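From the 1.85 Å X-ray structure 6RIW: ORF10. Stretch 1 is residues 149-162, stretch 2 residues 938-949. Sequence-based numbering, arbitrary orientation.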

# COMPACT_ATOMS: atom_id res chain seq x y z
N LEU A 149 -29.12 13.26 25.38
CA LEU A 149 -28.93 13.02 26.81
C LEU A 149 -28.98 14.29 27.65
O LEU A 149 -29.67 14.33 28.67
CB LEU A 149 -27.59 12.31 27.05
CG LEU A 149 -27.42 10.96 26.35
CD1 LEU A 149 -25.98 10.45 26.51
CD2 LEU A 149 -28.41 9.96 26.91
N HIS A 150 -28.25 15.32 27.24
CA HIS A 150 -27.97 16.45 28.10
C HIS A 150 -27.14 17.45 27.32
O HIS A 150 -26.13 17.06 26.70
CB HIS A 150 -27.22 15.97 29.36
CG HIS A 150 -27.24 16.96 30.48
ND1 HIS A 150 -26.67 18.21 30.38
CD2 HIS A 150 -27.72 16.87 31.75
CE1 HIS A 150 -26.82 18.86 31.52
NE2 HIS A 150 -27.46 18.06 32.37
N PRO A 151 -27.54 18.72 27.30
CA PRO A 151 -26.76 19.74 26.57
C PRO A 151 -25.33 19.86 27.05
O PRO A 151 -24.48 20.36 26.29
CB PRO A 151 -27.55 21.03 26.83
CG PRO A 151 -28.34 20.76 28.07
CD PRO A 151 -28.69 19.31 28.01
N ASP A 152 -25.02 19.43 28.26
CA ASP A 152 -23.67 19.50 28.79
C ASP A 152 -22.93 18.17 28.69
O ASP A 152 -21.83 18.04 29.24
CB ASP A 152 -23.71 19.98 30.25
CG ASP A 152 -24.30 21.38 30.38
OD1 ASP A 152 -24.04 22.24 29.50
OD2 ASP A 152 -25.03 21.62 31.36
N PHE A 153 -23.50 17.17 28.03
CA PHE A 153 -22.75 15.95 27.76
C PHE A 153 -21.49 16.28 26.96
O PHE A 153 -21.51 17.13 26.06
CB PHE A 153 -23.59 14.94 26.98
CG PHE A 153 -22.81 13.70 26.62
CD1 PHE A 153 -22.74 12.64 27.50
CD2 PHE A 153 -22.11 13.63 25.43
CE1 PHE A 153 -22.01 11.51 27.20
CE2 PHE A 153 -21.36 12.49 25.13
CZ PHE A 153 -21.32 11.44 26.01
N GLN A 154 -20.38 15.62 27.30
CA GLN A 154 -19.12 15.79 26.58
C GLN A 154 -18.49 14.43 26.33
O GLN A 154 -18.28 13.66 27.27
CB GLN A 154 -18.12 16.63 27.37
CG GLN A 154 -18.42 18.09 27.48
CD GLN A 154 -17.34 18.76 28.30
OE1 GLN A 154 -17.13 18.41 29.46
NE2 GLN A 154 -16.62 19.67 27.69
N LEU A 155 -18.20 14.13 25.07
CA LEU A 155 -17.43 12.94 24.76
C LEU A 155 -15.95 13.18 25.01
O LEU A 155 -15.43 14.27 24.76
CB LEU A 155 -17.67 12.55 23.30
CG LEU A 155 -17.07 11.23 22.81
CD1 LEU A 155 -17.72 10.05 23.51
CD2 LEU A 155 -17.32 11.16 21.30
N THR A 156 -15.26 12.15 25.48
CA THR A 156 -13.81 12.26 25.66
C THR A 156 -13.09 11.94 24.35
O THR A 156 -13.58 11.19 23.51
CB THR A 156 -13.32 11.35 26.78
OG1 THR A 156 -13.57 9.98 26.45
CG2 THR A 156 -14.02 11.69 28.11
N HIS A 157 -11.90 12.55 24.18
CA HIS A 157 -11.07 12.23 23.02
C HIS A 157 -10.63 10.75 23.04
O HIS A 157 -10.45 10.14 24.10
CB HIS A 157 -9.86 13.18 22.98
CG HIS A 157 -9.28 13.39 21.61
ND1 HIS A 157 -9.83 14.25 20.70
CD2 HIS A 157 -8.19 12.86 21.02
CE1 HIS A 157 -9.11 14.24 19.59
NE2 HIS A 157 -8.10 13.40 19.76
N TYR A 158 -10.44 10.17 21.85
CA TYR A 158 -10.20 8.72 21.77
C TYR A 158 -8.89 8.29 22.42
O TYR A 158 -8.80 7.18 22.94
CB TYR A 158 -10.27 8.27 20.30
CG TYR A 158 -9.00 8.53 19.52
CD1 TYR A 158 -8.68 9.80 19.08
CD2 TYR A 158 -8.13 7.48 19.21
CE1 TYR A 158 -7.49 10.04 18.35
CE2 TYR A 158 -6.94 7.70 18.49
CZ TYR A 158 -6.63 8.97 18.07
OH TYR A 158 -5.45 9.17 17.38
N THR A 159 -7.86 9.15 22.40
CA THR A 159 -6.59 8.90 23.08
C THR A 159 -6.03 10.26 23.46
O THR A 159 -6.67 11.29 23.21
CB THR A 159 -5.62 8.09 22.20
OG1 THR A 159 -4.55 7.55 22.98
CG2 THR A 159 -5.03 8.95 21.08
N ALA A 160 -4.85 10.30 24.06
CA ALA A 160 -4.27 11.61 24.35
C ALA A 160 -4.10 12.36 23.03
O ALA A 160 -3.46 11.84 22.11
CB ALA A 160 -2.92 11.48 25.06
N PRO A 161 -4.66 13.56 22.90
CA PRO A 161 -4.53 14.30 21.63
C PRO A 161 -3.10 14.77 21.41
O PRO A 161 -2.41 15.17 22.35
CB PRO A 161 -5.46 15.51 21.82
CG PRO A 161 -6.12 15.33 23.15
CD PRO A 161 -5.43 14.28 23.92
N LYS A 162 -2.66 14.71 20.15
CA LYS A 162 -1.34 15.22 19.78
C LYS A 162 -1.46 16.04 18.50
O LYS A 162 -2.15 15.63 17.56
CB LYS A 162 -0.31 14.09 19.56
CG LYS A 162 -0.22 13.07 20.66
CD LYS A 162 0.49 13.62 21.91
CE LYS A 162 0.50 12.60 23.08
NZ LYS A 162 1.20 11.31 22.75
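Stretch 2 (938-949) GKHLNKVNQPVM

Stretch 2 is mostly extended, with psi between 90° and 169° except at Gly938 (5°) and Asn945 (-40°), and has no regular helix or strand. It runs overall in the same direction as stretch 1, the nearest CA pairs rising together, but crosses it locally at Thr156 and Pro947. Asp152 CA lies 6.6 Å from Leu941 CA, Thr156 CA 4.4 Å from Pro947 CA and His157 CA 4.2 Å from Val948 CA; beyond this last pair the chains separate again. Together they bury 782 Å².

Gly938 makes no contact. Lys939 offers its carbonyl: His150 NE2 donates to Lys939 O at 2.9 Å and 155°. The other ring nitrogen, His150 ND1, accepts from Asp152 N at 3.0 Å, so the imidazole is held at both nitrogens. His940 points away. Leu941 points toward stretch 1 and lays CD1 over a face of the His150 ring, 3.8 Å from the centroid and 18° off the normal; Leu941 CD1 also lies 3.6 Å from Phe153 N, against the type I turn from His150 to Phe153. Water 1 links Asp152 OD2 (2.8 Å) to Leu941 N (3.0 Å).

Asn942 turns outward, and Lys943 leads its side-chain end away. Val944 N donates to Gln154 OE1 at 2.9 Å and 158°, while water 2 joins Gln154 NE2 (3.1 Å) to Val944 O (2.7 Å), so the Gln154 amide engages both polar backbone atoms of Val944.

From Gln946 to Val948, backbone meets backbone. His157 N donates to Gln946 O at 2.9 Å and 160°; Val948 N reaches Leu155 O at 3.2 Å, but 130° makes this bond weak. These bonds, pairing residues in opposite order, flank the single Thr156-Pro947 bridge. Val948 CG2 packs 4.0 Å from Leu155 CB. Finally, Met949 N donates to His157 ND1 at 3.0 Å and 172°, and Met949 CG rests 3.7 Å from Pro161 CG.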

# COMPACT_ATOMS: atom_id res chain seq x y z
N GLY A 938 -32.11 17.08 34.47
CA GLY A 938 -31.93 18.07 35.52
C GLY A 938 -30.63 17.98 36.31
O GLY A 938 -30.46 18.74 37.26
N LYS A 939 -29.70 17.10 35.94
CA LYS A 939 -28.47 16.92 36.70
C LYS A 939 -27.41 17.95 36.32
O LYS A 939 -27.41 18.50 35.21
CB LYS A 939 -27.92 15.51 36.50
CG LYS A 939 -28.91 14.41 36.80
CD LYS A 939 -28.93 14.07 38.29
CE LYS A 939 -29.44 12.64 38.53
NZ LYS A 939 -28.37 11.62 38.28
N HIS A 940 -26.52 18.24 37.27
CA HIS A 940 -25.30 18.97 36.97
C HIS A 940 -24.22 17.96 36.58
O HIS A 940 -23.93 17.05 37.35
CB HIS A 940 -24.84 19.79 38.18
CG HIS A 940 -25.80 20.88 38.56
ND1 HIS A 940 -26.91 20.66 39.34
CD2 HIS A 940 -25.80 22.20 38.26
CE1 HIS A 940 -27.57 21.80 39.51
NE2 HIS A 940 -26.91 22.75 38.86
N LEU A 941 -23.66 18.11 35.38
CA LEU A 941 -22.56 17.25 34.93
C LEU A 941 -21.22 17.92 35.21
O LEU A 941 -21.09 19.13 35.05
CB LEU A 941 -22.66 16.95 33.43
CG LEU A 941 -23.99 16.42 32.90
CD1 LEU A 941 -23.91 15.96 31.43
CD2 LEU A 941 -24.48 15.27 33.80
N ASN A 942 -20.23 17.12 35.60
CA ASN A 942 -18.86 17.62 35.61
C ASN A 942 -18.33 17.73 34.18
O ASN A 942 -18.71 16.95 33.31
CB ASN A 942 -17.91 16.69 36.38
CG ASN A 942 -18.49 16.18 37.66
OD1 ASN A 942 -19.01 16.95 38.47
ND2 ASN A 942 -18.39 14.87 37.87
N LYS A 943 -17.44 18.69 33.95
CA LYS A 943 -16.72 18.71 32.69
C LYS A 943 -15.75 17.53 32.62
O LYS A 943 -15.15 17.14 33.63
CB LYS A 943 -15.97 20.03 32.52
CG LYS A 943 -16.89 21.24 32.38
CD LYS A 943 -16.34 22.24 31.37
CE LYS A 943 -16.17 23.62 32.00
NZ LYS A 943 -17.43 24.05 32.68
N VAL A 944 -15.61 16.93 31.43
CA VAL A 944 -14.61 15.87 31.26
C VAL A 944 -13.22 16.48 31.25
O VAL A 944 -13.01 17.67 30.95
CB VAL A 944 -14.84 15.04 29.99
CG1 VAL A 944 -16.16 14.33 30.07
CG2 VAL A 944 -14.76 15.94 28.76
N ASN A 945 -12.25 15.63 31.54
CA ASN A 945 -10.87 16.09 31.57
C ASN A 945 -10.32 16.36 30.17
O ASN A 945 -9.59 17.34 29.96
CB ASN A 945 -10.02 15.04 32.28
CG ASN A 945 -8.63 15.54 32.57
OD1 ASN A 945 -8.46 16.61 33.17
ND2 ASN A 945 -7.62 14.79 32.12
N GLN A 946 -10.66 15.51 29.20
CA GLN A 946 -10.14 15.64 27.84
C GLN A 946 -11.28 15.51 26.84
O GLN A 946 -11.60 14.41 26.39
CB GLN A 946 -9.06 14.60 27.56
CG GLN A 946 -8.37 14.81 26.21
CD GLN A 946 -7.92 16.23 26.00
OE1 GLN A 946 -8.61 17.05 25.37
NE2 GLN A 946 -6.75 16.56 26.53
N PRO A 947 -11.92 16.61 26.48
CA PRO A 947 -12.99 16.56 25.49
C PRO A 947 -12.40 16.37 24.09
O PRO A 947 -11.19 16.46 23.89
CB PRO A 947 -13.67 17.92 25.62
CG PRO A 947 -12.58 18.83 26.13
CD PRO A 947 -11.64 17.99 26.94
N VAL A 948 -13.28 16.07 23.13
CA VAL A 948 -12.82 15.88 21.74
C VAL A 948 -12.17 17.16 21.24
O VAL A 948 -12.74 18.25 21.34
CB VAL A 948 -13.99 15.48 20.82
CG1 VAL A 948 -13.50 15.38 19.34
CG2 VAL A 948 -14.57 14.13 21.25
N MET A 949 -10.95 17.04 20.71
CA MET A 949 -10.20 18.20 20.26
C MET A 949 -10.23 18.29 18.73
O MET A 949 -9.96 17.30 18.05
CB MET A 949 -8.75 18.15 20.73
CG MET A 949 -8.60 17.99 22.25
SD MET A 949 -9.27 19.43 23.12
CE MET A 949 -8.06 20.65 22.61
O HOH W 1 -24.14 20.60 33.83
O HOH W 2 -14.06 19.67 29.39
O HOH W 3 -16.36 16.69 23.73